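Side-chain contacts in nitroalkane oxidase (Podospora anserina, PDB 3MKH), which oxidises primary and secondary nitroalkanes to aldehydes or ketones with FAD and molecular oxygen, releasing nitrite and hydrogen peroxide: residues 372-377 against 383-388; 283-288 against 361-366; 287-292 against 315-320. All coordinates share one frame; numbering follows the deposited sequence.

Contact 1. Residues 372-377 against 383-388. With FAD (flavin-adenine dinucleotide), chain H.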
ATOM      1  N   ASN A 372      15.256   0.860  -2.351  1.00 22.47           N
ATOM      2  CA  ASN A 372      15.337  -0.397  -1.600  1.00 23.89           C
ATOM      3  C   ASN A 372      16.008  -1.532  -2.381  1.00 24.43           C
ATOM      4  O   ASN A 372      16.748  -2.344  -1.815  1.00 24.19           O
ATOM      5  CB  ASN A 372      13.944  -0.800  -1.101  1.00 22.14           C
ATOM      6  CG  ASN A 372      13.460   0.107   0.011  1.00 25.84           C
ATOM      7  OD1 ASN A 372      14.276   0.700   0.700  1.00 26.51           O
ATOM      8  ND2 ASN A 372      12.144   0.258   0.167  1.00 24.61           N
ATOM      9  N   ALA A 373      15.768  -1.570  -3.689  1.00 19.98           N
ATOM     10  CA  ALA A 373      16.316  -2.629  -4.532  1.00 21.59           C
ATOM     11  C   ALA A 373      17.819  -2.452  -4.718  1.00 22.46           C
ATOM     12  O   ALA A 373      18.589  -3.409  -4.633  1.00 22.98           O
ATOM     13  CB  ALA A 373      15.603  -2.636  -5.889  1.00 22.68           C
ATOM     14  N   VAL A 374      18.232  -1.213  -4.965  1.00 22.57           N
ATOM     15  CA  VAL A 374      19.646  -0.888  -5.142  1.00 21.30           C
ATOM     16  C   VAL A 374      20.438  -1.017  -3.830  1.00 22.55           C
ATOM     17  O   VAL A 374      21.601  -1.433  -3.835  1.00 22.80           O
ATOM     18  CB  VAL A 374      19.814   0.524  -5.760  1.00 20.70           C
ATOM     19  CG1 VAL A 374      21.285   0.967  -5.728  1.00 21.43           C
ATOM     20  CG2 VAL A 374      19.277   0.510  -7.200  1.00 20.57           C
ATOM     21  N   GLY A 375      19.792  -0.696  -2.712  1.00 21.48           N
ATOM     22  CA  GLY A 375      20.409  -0.870  -1.411  1.00 21.71           C
ATOM     23  C   GLY A 375      21.166   0.365  -0.972  1.00 24.98           C
ATOM     24  O   GLY A 375      20.860   1.477  -1.392  1.00 23.82           O
ATOM     25  N   ILE A 376      22.170   0.164  -0.131  1.00 24.04           N
ATOM     26  CA  ILE A 376      22.857   1.272   0.502  1.00 23.04           C
ATOM     27  C   ILE A 376      23.488   2.215  -0.518  1.00 22.52           C
ATOM     28  O   ILE A 376      23.570   3.420  -0.289  1.00 22.84           O
ATOM     29  CB  ILE A 376      23.917   0.769   1.509  1.00 26.18           C
ATOM     30  CG1 ILE A 376      24.383   1.919   2.397  1.00 25.73           C
ATOM     31  CG2 ILE A 376      25.063   0.079   0.792  1.00 24.67           C
ATOM     32  CD1 ILE A 376      23.266   2.452   3.273  1.00 30.63           C
ATOM     33  N   SER A 377      23.932   1.664  -1.641  1.00 20.85           N
ATOM     34  CA  SER A 377      24.504   2.467  -2.720  1.00 23.47           C
ATOM     35  C   SER A 377      23.581   3.614  -3.149  1.00 24.95           C
ATOM     36  O   SER A 377      24.038   4.635  -3.653  1.00 25.06           O
ATOM     37  CB  SER A 377      24.802   1.568  -3.928  1.00 25.04           C
ATOM     38  OG  SER A 377      25.744   0.560  -3.585  1.00 26.57           O
ATOM     39  N   ARG A 383      25.303   8.724  -7.250  1.00 24.63           N
ATOM     40  CA  ARG A 383      24.337   7.974  -8.035  1.00 22.20           C
ATOM     41  C   ARG A 383      23.036   8.792  -8.126  1.00 23.50           C
ATOM     42  O   ARG A 383      22.829   9.695  -7.332  1.00 23.67           O
ATOM     43  CB  ARG A 383      24.105   6.591  -7.403  1.00 23.44           C
ATOM     44  CG  ARG A 383      25.363   5.710  -7.321  1.00 26.38           C
ATOM     45  CD  ARG A 383      25.017   4.259  -6.926  1.00 25.32           C
ATOM     46  NE  ARG A 383      26.233   3.473  -6.714  1.00 29.35           N
ATOM     47  CZ  ARG A 383      26.850   2.787  -7.671  1.00 32.34           C
ATOM     48  NH1 ARG A 383      26.364   2.782  -8.911  1.00 29.89           N
ATOM     49  NH2 ARG A 383      27.952   2.108  -7.389  1.00 34.07           N
ATOM     50  N   PRO A 384      22.171   8.493  -9.111  1.00 22.80           N
ATOM     51  CA  PRO A 384      21.021   9.369  -9.394  1.00 21.14           C
ATOM     52  C   PRO A 384      19.779   9.159  -8.528  1.00 21.09           C
ATOM     53  O   PRO A 384      18.854   9.954  -8.662  1.00 21.67           O
ATOM     54  CB  PRO A 384      20.668   9.008 -10.836  1.00 25.89           C
ATOM     55  CG  PRO A 384      21.021   7.546 -10.932  1.00 26.43           C
ATOM     56  CD  PRO A 384      22.307   7.423 -10.120  1.00 27.68           C
ATOM     57  N   PHE A 385      19.755   8.134  -7.674  1.00 22.07           N
ATOM     58  CA  PHE A 385      18.512   7.712  -7.024  1.00 20.92           C
ATOM     59  C   PHE A 385      17.948   8.719  -6.029  1.00 19.23           C
ATOM     60  O   PHE A 385      16.737   8.903  -5.963  1.00 20.41           O
ATOM     61  CB  PHE A 385      18.680   6.318  -6.400  1.00 21.49           C
ATOM     62  CG  PHE A 385      19.169   5.294  -7.393  1.00 21.27           C
ATOM     63  CD1 PHE A 385      18.298   4.749  -8.319  1.00 23.19           C
ATOM     64  CD2 PHE A 385      20.500   4.927  -7.435  1.00 25.60           C
ATOM     65  CE1 PHE A 385      18.743   3.826  -9.259  1.00 25.92           C
ATOM     66  CE2 PHE A 385      20.961   4.016  -8.379  1.00 24.27           C
ATOM     67  CZ  PHE A 385      20.068   3.456  -9.286  1.00 23.42           C
ATOM     68  N   SER A 386      18.815   9.384  -5.273  1.00 20.19           N
ATOM     69  CA  SER A 386      18.339  10.383  -4.323  1.00 20.38           C
ATOM     70  C   SER A 386      17.688  11.567  -5.052  1.00 19.84           C
ATOM     71  O   SER A 386      16.603  12.014  -4.681  1.00 20.12           O
ATOM     72  CB  SER A 386      19.484  10.866  -3.426  1.00 21.89           C
ATOM     73  OG  SER A 386      19.048  11.879  -2.548  1.00 23.35           O
ATOM     74  N   ASP A 387      18.351  12.063  -6.088  1.00 20.43           N
ATOM     75  CA  ASP A 387      17.812  13.177  -6.859  1.00 20.04           C
ATOM     76  C   ASP A 387      16.489  12.797  -7.513  1.00 22.34           C
ATOM     77  O   ASP A 387      15.587  13.633  -7.611  1.00 20.25           O
ATOM     78  CB  ASP A 387      18.795  13.627  -7.934  1.00 24.02           C
ATOM     79  CG  ASP A 387      19.948  14.441  -7.371  1.00 33.57           C
ATOM     80  OD1 ASP A 387      19.895  14.824  -6.175  1.00 32.08           O
ATOM     81  OD2 ASP A 387      20.899  14.701  -8.141  1.00 37.46           O
ATOM     82  N   LEU A 388      16.374  11.552  -7.983  1.00 20.69           N
ATOM     83  CA  LEU A 388      15.101  11.097  -8.570  1.00 18.91           C
ATOM     84  C   LEU A 388      13.963  11.185  -7.553  1.00 17.43           C
ATOM     85  O   LEU A 388      12.915  11.747  -7.839  1.00 21.09           O
ATOM     86  CB  LEU A 388      15.211   9.675  -9.135  1.00 20.60           C
ATOM     87  CG  LEU A 388      15.908   9.632 -10.497  1.00 23.06           C
ATOM     88  CD1 LEU A 388      16.427   8.237 -10.779  1.00 23.47           C
ATOM     89  CD2 LEU A 388      14.920  10.077 -11.567  1.00 22.03           C
TER
HETATM   90  PA  FAD H 500      24.347  -4.846  -0.626  0.73 33.47           P
HETATM   91  O1A FAD H 500      25.270  -5.975  -0.714  0.73 32.27           O
HETATM   92  O2A FAD H 500      24.843  -3.507  -0.960  0.73 32.68           O
HETATM   93  O5B FAD H 500      23.036  -5.196  -1.521  0.73 37.17           O
HETATM   94  C5B FAD H 500      22.276  -4.157  -2.161  0.73 31.80           C
HETATM   95  C4B FAD H 500      20.947  -4.649  -2.776  0.73 27.71           C
HETATM   96  O4B FAD H 500      21.206  -5.777  -3.640  0.73 38.17           O
HETATM   97  C3B FAD H 500      19.983  -5.153  -1.706  0.73 35.02           C
HETATM   98  O3B FAD H 500      19.138  -4.087  -1.264  0.73 30.25           O
HETATM   99  C2B FAD H 500      19.161  -6.210  -2.444  0.73 33.39           C
HETATM  100  O2B FAD H 500      18.052  -5.612  -3.104  0.73 30.05           O
HETATM  101  C1B FAD H 500      20.126  -6.756  -3.499  0.73 36.62           C
HETATM  102  N9A FAD H 500      20.649  -8.099  -3.087  0.73 42.14           N
HETATM  103  C8A FAD H 500      21.929  -8.432  -2.954  0.73 37.12           C
HETATM  104  N7A FAD H 500      22.022  -9.704  -2.580  0.73 40.39           N
HETATM  105  C5A FAD H 500      20.795 -10.196  -2.477  0.73 40.85           C
HETATM  106  C6A FAD H 500      20.281 -11.443  -2.131  0.73 44.45           C
HETATM  107  N6A FAD H 500      21.076 -12.464  -1.807  0.73 34.79           N
HETATM  108  N1A FAD H 500      18.955 -11.606  -2.127  0.73 41.31           N
HETATM  109  C2A FAD H 500      18.149 -10.608  -2.446  0.73 43.59           C
HETATM  110  N3A FAD H 500      18.607  -9.412  -2.778  0.73 40.68           N
HETATM  111  C4A FAD H 500      19.922  -9.175  -2.799  0.73 41.69           C
HETATM  112  N1  FAD H 500      28.345  -0.529   7.464  0.73 29.77           N
HETATM  113  C2  FAD H 500      29.206  -0.985   8.457  0.73 26.65           C
HETATM  114  O2  FAD H 500      29.913  -1.959   8.238  0.73 31.27           O
HETATM  115  N3  FAD H 500      29.263  -0.335   9.692  0.73 27.63           N
HETATM  116  C4  FAD H 500      28.459   0.777   9.932  0.73 29.71           C
HETATM  117  O4  FAD H 500      28.514   1.350  11.017  0.73 29.50           O
HETATM  118  C4X FAD H 500      27.600   1.230   8.939  0.73 30.48           C
HETATM  119  N5  FAD H 500      26.785   2.342   9.161  0.73 32.65           N
HETATM  120  C5X FAD H 500      26.221   2.994   8.064  0.73 29.19           C
HETATM  121  C6  FAD H 500      25.716   4.280   8.202  0.73 29.37           C
HETATM  122  C7  FAD H 500      25.156   4.926   7.111  0.73 29.30           C
HETATM  123  C7M FAD H 500      24.600   6.339   7.257  0.73 27.61           C
HETATM  124  C8  FAD H 500      25.098   4.282   5.885  0.73 31.23           C
HETATM  125  C8M FAD H 500      24.485   4.990   4.679  0.73 30.59           C
HETATM  126  C9  FAD H 500      25.603   2.994   5.748  0.73 29.13           C
HETATM  127  C9A FAD H 500      26.164   2.346   6.840  0.73 28.00           C
HETATM  128  N10 FAD H 500      26.680   1.050   6.721  0.73 32.51           N
HETATM  129  C10 FAD H 500      27.544   0.580   7.711  0.73 30.76           C
HETATM  130  C1' FAD H 500      26.327   0.184   5.572  0.73 30.14           C
HETATM  131  C2' FAD H 500      24.945  -0.441   5.769  0.73 33.73           C
HETATM  132  O2' FAD H 500      24.942  -1.223   6.959  0.73 37.97           O
HETATM  133  C3' FAD H 500      24.492  -1.290   4.564  0.73 33.54           C
HETATM  134  O3' FAD H 500      23.207  -1.843   4.838  0.73 32.15           O
HETATM  135  C4' FAD H 500      25.448  -2.435   4.221  0.73 31.19           C
HETATM  136  O4' FAD H 500      26.541  -1.942   3.464  0.73 28.89           O
HETATM  137  C5' FAD H 500      24.722  -3.481   3.377  0.73 35.64           C
HETATM  138  O5' FAD H 500      24.052  -2.863   2.274  0.73 35.68           O
HETATM  139  P   FAD H 500      22.912  -3.638   1.467  0.73 36.70           P
HETATM  140  O1P FAD H 500      21.943  -4.181   2.439  0.73 32.54           O
HETATM  141  O2P FAD H 500      22.445  -2.768   0.382  0.73 28.61           O
HETATM  142  O3P FAD H 500      23.749  -4.848   0.845  0.73 29.73           O

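Contact 2. Residues 283-288 against 361-366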
ATOM      1  N   GLY A 283       8.244   9.818 -16.934  1.00 20.12           N
ATOM      2  CA  GLY A 283       9.650  10.063 -17.223  1.00 18.36           C
ATOM      3  C   GLY A 283      10.561   9.726 -16.052  1.00 19.90           C
ATOM      4  O   GLY A 283      11.623   9.126 -16.227  1.00 18.32           O
ATOM      5  N   LEU A 284      10.170  10.133 -14.848  1.00 18.87           N
ATOM      6  CA  LEU A 284      10.986   9.806 -13.679  1.00 20.96           C
ATOM      7  C   LEU A 284      10.982   8.300 -13.415  1.00 17.53           C
ATOM      8  O   LEU A 284      11.991   7.747 -13.000  1.00 18.93           O
ATOM      9  CB  LEU A 284      10.487  10.532 -12.431  1.00 18.48           C
ATOM     10  CG  LEU A 284      10.569  12.048 -12.410  1.00 21.78           C
ATOM     11  CD1 LEU A 284       9.996  12.579 -11.087  1.00 20.52           C
ATOM     12  CD2 LEU A 284      12.022  12.520 -12.621  1.00 22.77           C
ATOM     13  N   MET A 285       9.838   7.654 -13.635  1.00 19.47           N
ATOM     14  CA  MET A 285       9.731   6.214 -13.404  1.00 18.35           C
ATOM     15  C   MET A 285      10.629   5.464 -14.367  1.00 20.52           C
ATOM     16  O   MET A 285      11.372   4.564 -13.972  1.00 19.56           O
ATOM     17  CB  MET A 285       8.277   5.749 -13.531  1.00 18.08           C
ATOM     18  CG  MET A 285       7.389   6.340 -12.430  1.00 23.31           C
ATOM     19  SD  MET A 285       5.621   6.041 -12.640  1.00 22.75           S
ATOM     20  CE  MET A 285       5.553   4.292 -12.237  1.00 19.13           C
ATOM     21  N   ARG A 286      10.564   5.851 -15.635  1.00 18.99           N
ATOM     22  CA  ARG A 286      11.463   5.310 -16.650  1.00 21.06           C
ATOM     23  C   ARG A 286      12.925   5.517 -16.239  1.00 20.28           C
ATOM     24  O   ARG A 286      13.732   4.591 -16.287  1.00 20.53           O
ATOM     25  CB  ARG A 286      11.178   5.978 -18.011  1.00 19.33           C
ATOM     26  CG  ARG A 286      12.256   5.728 -19.041  1.00 24.30           C
ATOM     27  CD  ARG A 286      11.653   5.521 -20.426  1.00 24.64           C
ATOM     28  NE  ARG A 286      11.127   6.729 -21.073  1.00 22.31           N
ATOM     29  CZ  ARG A 286      11.879   7.617 -21.711  1.00 23.69           C
ATOM     30  NH1 ARG A 286      13.201   7.472 -21.739  1.00 28.11           N
ATOM     31  NH2 ARG A 286      11.316   8.656 -22.317  1.00 23.62           N
ATOM     32  N   ALA A 287      13.273   6.733 -15.822  1.00 19.13           N
ATOM     33  CA  ALA A 287      14.660   6.990 -15.414  1.00 19.19           C
ATOM     34  C   ALA A 287      15.073   6.122 -14.218  1.00 20.46           C
ATOM     35  O   ALA A 287      16.183   5.614 -14.176  1.00 21.14           O
ATOM     36  CB  ALA A 287      14.888   8.482 -15.092  1.00 20.62           C
ATOM     37  N   ALA A 288      14.184   5.975 -13.242  1.00 19.06           N
ATOM     38  CA  ALA A 288      14.505   5.183 -12.059  1.00 20.63           C
ATOM     39  C   ALA A 288      14.667   3.712 -12.438  1.00 20.28           C
ATOM     40  O   ALA A 288      15.623   3.045 -12.017  1.00 20.09           O
ATOM     41  CB  ALA A 288      13.424   5.356 -10.987  1.00 17.43           C
ATOM     42  N   GLU A 361       1.925   9.910  -7.829  1.00 21.94           N
ATOM     43  CA  GLU A 361       2.120   9.082  -6.646  1.00 23.76           C
ATOM     44  C   GLU A 361       2.886   7.808  -6.990  1.00 23.87           C
ATOM     45  O   GLU A 361       3.724   7.338  -6.207  1.00 20.22           O
ATOM     46  CB  GLU A 361       0.773   8.806  -5.951  1.00 21.95           C
ATOM     47  CG  GLU A 361       0.249  10.078  -5.287  1.00 26.32           C
ATOM     48  CD  GLU A 361      -1.125   9.940  -4.643  1.00 28.99           C
ATOM     49  OE1 GLU A 361      -1.609   8.798  -4.464  1.00 32.31           O
ATOM     50  OE2 GLU A 361      -1.707  10.992  -4.302  1.00 29.33           O
ATOM     51  N   ALA A 362       2.631   7.276  -8.181  1.00 21.32           N
ATOM     52  CA  ALA A 362       3.390   6.127  -8.661  1.00 22.41           C
ATOM     53  C   ALA A 362       4.880   6.434  -8.862  1.00 21.50           C
ATOM     54  O   ALA A 362       5.720   5.563  -8.662  1.00 20.92           O
ATOM     55  CB  ALA A 362       2.779   5.567  -9.937  1.00 20.91           C
ATOM     56  N   ALA A 363       5.212   7.660  -9.266  1.00 19.78           N
ATOM     57  CA  ALA A 363       6.623   8.068  -9.349  1.00 18.61           C
ATOM     58  C   ALA A 363       7.344   8.054  -7.990  1.00 17.86           C
ATOM     59  O   ALA A 363       8.483   7.561  -7.869  1.00 17.56           O
ATOM     60  CB  ALA A 363       6.749   9.458 -10.020  1.00 17.94           C
ATOM     61  N   VAL A 364       6.704   8.604  -6.967  1.00 16.45           N
ATOM     62  CA  VAL A 364       7.290   8.580  -5.619  1.00 18.87           C
ATOM     63  C   VAL A 364       7.511   7.131  -5.138  1.00 22.37           C
ATOM     64  O   VAL A 364       8.597   6.776  -4.681  1.00 22.40           O
ATOM     65  CB  VAL A 364       6.414   9.368  -4.605  1.00 19.17           C
ATOM     66  CG1 VAL A 364       7.008   9.299  -3.199  1.00 24.49           C
ATOM     67  CG2 VAL A 364       6.246  10.824  -5.075  1.00 17.65           C
ATOM     68  N   LYS A 365       6.484   6.295  -5.275  1.00 21.11           N
ATOM     69  CA  LYS A 365       6.574   4.870  -4.933  1.00 24.62           C
ATOM     70  C   LYS A 365       7.669   4.120  -5.732  1.00 22.84           C
ATOM     71  O   LYS A 365       8.388   3.304  -5.179  1.00 21.37           O
ATOM     72  CB  LYS A 365       5.193   4.212  -5.105  1.00 24.08           C
ATOM     73  CG  LYS A 365       5.140   2.682  -4.977  1.00 30.25           C
ATOM     74  CD  LYS A 365       5.736   2.178  -3.668  1.00 35.42           C
ATOM     75  CE  LYS A 365       5.251   0.743  -3.347  1.00 41.41           C
ATOM     76  NZ  LYS A 365       5.175  -0.189  -4.544  1.00 40.20           N
ATOM     77  N   ALA A 366       7.800   4.417  -7.024  1.00 18.43           N
ATOM     78  CA  ALA A 366       8.849   3.822  -7.839  1.00 19.76           C
ATOM     79  C   ALA A 366      10.232   4.203  -7.341  1.00 19.79           C
ATOM     80  O   ALA A 366      11.141   3.376  -7.342  1.00 22.09           O
ATOM     81  CB  ALA A 366       8.704   4.250  -9.295  1.00 18.06           C
TER

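Contact 3. Residues 287-292 against 315-320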
ATOM      1  N   ALA A 287      13.273   6.733 -15.822  1.00 19.13           N
ATOM      2  CA  ALA A 287      14.660   6.990 -15.414  1.00 19.19           C
ATOM      3  C   ALA A 287      15.073   6.122 -14.218  1.00 20.46           C
ATOM      4  O   ALA A 287      16.183   5.614 -14.176  1.00 21.14           O
ATOM      5  CB  ALA A 287      14.888   8.482 -15.092  1.00 20.62           C
ATOM      6  N   ALA A 288      14.184   5.975 -13.242  1.00 19.06           N
ATOM      7  CA  ALA A 288      14.505   5.183 -12.059  1.00 20.63           C
ATOM      8  C   ALA A 288      14.667   3.712 -12.438  1.00 20.28           C
ATOM      9  O   ALA A 288      15.623   3.045 -12.017  1.00 20.09           O
ATOM     10  CB  ALA A 288      13.424   5.356 -10.987  1.00 17.43           C
ATOM     11  N   PHE A 289      13.735   3.209 -13.245  1.00 20.51           N
ATOM     12  CA  PHE A 289      13.826   1.829 -13.718  1.00 21.79           C
ATOM     13  C   PHE A 289      15.128   1.602 -14.493  1.00 21.13           C
ATOM     14  O   PHE A 289      15.847   0.638 -14.242  1.00 22.24           O
ATOM     15  CB  PHE A 289      12.631   1.469 -14.599  1.00 20.31           C
ATOM     16  CG  PHE A 289      12.716   0.085 -15.172  1.00 20.03           C
ATOM     17  CD1 PHE A 289      12.202  -1.003 -14.474  1.00 23.00           C
ATOM     18  CD2 PHE A 289      13.336  -0.135 -16.389  1.00 21.61           C
ATOM     19  CE1 PHE A 289      12.293  -2.294 -14.998  1.00 22.79           C
ATOM     20  CE2 PHE A 289      13.435  -1.410 -16.919  1.00 22.81           C
ATOM     21  CZ  PHE A 289      12.910  -2.496 -16.218  1.00 25.72           C
ATOM     22  N   ASP A 290      15.427   2.486 -15.440  1.00 21.19           N
ATOM     23  CA  ASP A 290      16.643   2.363 -16.244  1.00 22.85           C
ATOM     24  C   ASP A 290      17.917   2.375 -15.414  1.00 24.66           C
ATOM     25  O   ASP A 290      18.834   1.592 -15.672  1.00 21.93           O
ATOM     26  CB  ASP A 290      16.724   3.485 -17.277  1.00 23.06           C
ATOM     27  CG  ASP A 290      15.755   3.285 -18.451  1.00 27.50           C
ATOM     28  OD1 ASP A 290      15.113   2.218 -18.557  1.00 23.25           O
ATOM     29  OD2 ASP A 290      15.646   4.211 -19.273  1.00 28.36           O
ATOM     30  N   ALA A 291      17.993   3.281 -14.441  1.00 22.93           N
ATOM     31  CA  ALA A 291      19.190   3.381 -13.605  1.00 22.04           C
ATOM     32  C   ALA A 291      19.383   2.139 -12.717  1.00 24.00           C
ATOM     33  O   ALA A 291      20.504   1.668 -12.526  1.00 25.06           O
ATOM     34  CB  ALA A 291      19.151   4.657 -12.766  1.00 20.41           C
ATOM     35  N   ALA A 292      18.291   1.606 -12.188  1.00 22.96           N
ATOM     36  CA  ALA A 292      18.354   0.384 -11.375  1.00 23.39           C
ATOM     37  C   ALA A 292      18.720  -0.848 -12.211  1.00 25.36           C
ATOM     38  O   ALA A 292      19.517  -1.695 -11.781  1.00 25.64           O
ATOM     39  CB  ALA A 292      17.027   0.157 -10.634  1.00 23.29           C
ATOM     40  N   ASP A 315      11.677  -8.698  -8.290  1.00 29.23           N
ATOM     41  CA  ASP A 315      10.277  -8.378  -8.063  1.00 31.86           C
ATOM     42  C   ASP A 315      10.053  -6.882  -7.840  1.00 28.69           C
ATOM     43  O   ASP A 315       9.044  -6.329  -8.264  1.00 25.89           O
ATOM     44  CB  ASP A 315       9.697  -9.211  -6.916  1.00 34.46           C
ATOM     45  CG  ASP A 315       9.297 -10.618  -7.373  1.00 47.32           C
ATOM     46  OD1 ASP A 315       9.804 -11.072  -8.435  1.00 37.99           O
ATOM     47  OD2 ASP A 315       8.475 -11.262  -6.679  1.00 46.60           O
ATOM     48  N   LEU A 316      11.008  -6.232  -7.184  1.00 28.72           N
ATOM     49  CA  LEU A 316      10.961  -4.782  -7.027  1.00 27.85           C
ATOM     50  C   LEU A 316      11.039  -4.099  -8.399  1.00 22.95           C
ATOM     51  O   LEU A 316      10.259  -3.199  -8.692  1.00 23.96           O
ATOM     52  CB  LEU A 316      12.109  -4.319  -6.124  1.00 26.34           C
ATOM     53  CG  LEU A 316      11.946  -3.734  -4.708  1.00 37.63           C
ATOM     54  CD1 LEU A 316      10.529  -3.682  -4.160  1.00 30.09           C
ATOM     55  CD2 LEU A 316      12.894  -4.406  -3.718  1.00 24.32           C
ATOM     56  N   LEU A 317      11.977  -4.512  -9.245  1.00 24.16           N
ATOM     57  CA  LEU A 317      12.097  -3.875 -10.559  1.00 23.20           C
ATOM     58  C   LEU A 317      10.895  -4.117 -11.473  1.00 25.58           C
ATOM     59  O   LEU A 317      10.429  -3.195 -12.143  1.00 20.78           O
ATOM     60  CB  LEU A 317      13.357  -4.326 -11.286  1.00 27.02           C
ATOM     61  CG  LEU A 317      14.540  -3.381 -11.183  1.00 36.05           C
ATOM     62  CD1 LEU A 317      15.654  -3.844 -12.104  1.00 33.06           C
ATOM     63  CD2 LEU A 317      14.081  -1.984 -11.554  1.00 36.04           C
ATOM     64  N   SER A 318      10.400  -5.354 -11.526  1.00 24.29           N
ATOM     65  CA  SER A 318       9.265  -5.624 -12.395  1.00 26.33           C
ATOM     66  C   SER A 318       8.034  -4.876 -11.882  1.00 25.10           C
ATOM     67  O   SER A 318       7.210  -4.408 -12.670  1.00 24.07           O
ATOM     68  CB  SER A 318       9.017  -7.137 -12.562  1.00 28.70           C
ATOM     69  OG  SER A 318       8.615  -7.735 -11.347  1.00 31.30           O
ATOM     70  N   GLY A 319       7.923  -4.728 -10.563  1.00 23.51           N
ATOM     71  CA  GLY A 319       6.854  -3.924  -9.996  1.00 20.40           C
ATOM     72  C   GLY A 319       6.900  -2.486 -10.506  1.00 22.54           C
ATOM     73  O   GLY A 319       5.890  -1.929 -10.922  1.00 23.37           O
ATOM     74  N   VAL A 320       8.084  -1.881 -10.481  1.00 18.76           N
ATOM     75  CA  VAL A 320       8.244  -0.554 -11.052  1.00 22.26           C
ATOM     76  C   VAL A 320       7.901  -0.530 -12.547  1.00 20.02           C
ATOM     77  O   VAL A 320       7.231   0.379 -13.008  1.00 21.84           O
ATOM     78  CB  VAL A 320       9.673  -0.009 -10.843  1.00 21.30           C
ATOM     79  CG1 VAL A 320       9.848   1.295 -11.617  1.00 21.58           C
ATOM     80  CG2 VAL A 320       9.961   0.195  -9.341  1.00 22.39           C
TER

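Contact 1. Residues 372-377 against 383-388
Arg383 lies alongside Ser377, its chain extended from CG to NE. CD comes 3.4 Å from Ser377 O and NE passes Ser377 CB obliquely at 3.7 Å, so the aliphatic stem does most of the touching. Pro384 CG sits over the face of the Phe385 ring opposite Val374. Phe385 carries the apolar half: Val374 CG2 lies over the ring in a CH-pi contact, 4.0 Å from the centroid and 24° off the normal, closest to CZ. At chi1 170° CG2 stands anti to the carbonyl carbon and faces the ring, while CG1 comes near CE2 more loosely. Behind this packing lies FAD: Ala373 O accepts a hydrogen bond from ribose O2B (2.7 Å), and Ile376 N donates one to phosphate O2P at 3.0 Å and 162°. Ile376 CG1 rests 3.7 Å from flavin C9; an alanine here would probably leave the flavin's dimethylbenzene end without this apolar support. Gly375 leaves the helix with positive phi; a CB there would press on Val374 O and also strike O2P. Backbone groups thus give FAD part of its hydrogen bonds, the second subunit more, while Val374 on Phe385 and the Arg383 stem on Ser377 pack the helix end against 383-388.

Contact 2. Residues 283-288 against 361-366
Met285 reaches across to three alanines, and apolar carbon contacts make up most of this interface. Its CG touches two methyls, 4.0 Å from both Ala363 CB and Ala366 CB, and comes closer still to the backbone, at 3.6 Å from Ala363 CA. Further out the chain bends at chi3 (73°), which brings the terminal methyl alongside the helix, with CE 3.8 Å from Ala362 CB. The thioether itself rests on main chain: SD is 3.8 Å from Ala363 N. No hydrogen bond links the two segments, so the contact is one of van der Waals packing, a long side chain laid over small ones. Charged groups face other ways. Arg286 forms salt bridges with Glu83 and Glu84 and a cation-pi contact with Trp422 of the third subunit, while Glu361 pairs with Arg407. Met285 also touches Gln323, Thr324 and Ala327, so helix 311-340 shares its flank. The segment axes run nearly parallel, 17° apart and 8.9 Å at closest approach, a spacing to which the small alanines probably contribute. Two co-directional helices, joined through the reversed helix 311-340, belong to the up-and-down helical bundle that forms the C-terminal domain of the acyl-CoA dehydrogenase family.

Contact 3. Residues 287-292 against 315-320
Phe289 turns its ring edge toward the backbone O of Leu317, which lies in the ring plane, 3.5 Å from CE1. Asp290 OD1 also lies in that plane at the rim, and Val320 CG1 sits near the plane at the CB end. The aromatic C-H edge is slightly positive, so a carbonyl oxygen there is probably a mildly favourable neighbour. Trp422 of the third subunit meets the ring at a steep angle, and its NE1 is hydrogen-bonded to Asp290 OD1. The ring and the Leu317 side chain cross at about a right angle, Leu317 CD2 approaching Phe289 CD1 from above the plane at 3.6 Å. With CG anti to the backbone N (chi1 177°), Phe289 sends its ring across to helix 311-340 although its CB starts out along the flank. Leu317 holds a chi1 of -98°, away from the staggered positions, and its CD2 also packs on Ala292 CB at 3.8 Å. Val320 closes the other end, with CG1 4.1 Å from Phe289 CB. No hydrogen bond crosses the pair; all four touching residues are buried. The segments run roughly antiparallel, at 151°, with axes 10.1 Å apart, a spacing consistent with a ring and a leucine between the helices. Helix 345-374 lies against both: Ala292 touches Val370, and Val320 touches Ala366 and Asp369. Helix 385-392 meets the 287-292 side through Ala287 and Ala291, while Asp315 forms a salt bridge with Arg408 of the third subunit, so this pair within the bundle also borders that subunit.

Overall arrangement
All three contacts are largely buried and lie in the C-terminal helical domain, with centres 9 to 12 Å apart. Contacts 2 and 3 share Ala287 and Ala288 on helix 262-298, and Ala366 CB meets Val320 CG1 at 3.9 Å where they join. Contacts 1 and 2 both use helix 345-374, contact 1 at its C-terminal end and contact 2 farther back. Contact 1 also touches contact 3, through Phe385 on Ala291. Contact 2, nearest the chain centre, lays a methionine on alanines with axes closer together; contact 3 has wider spacing and an aromatic ring, and meets the third subunit at several residues, contact 2 at one. Contact 1 alone combines apolar packing with polar backbone bonds to FAD.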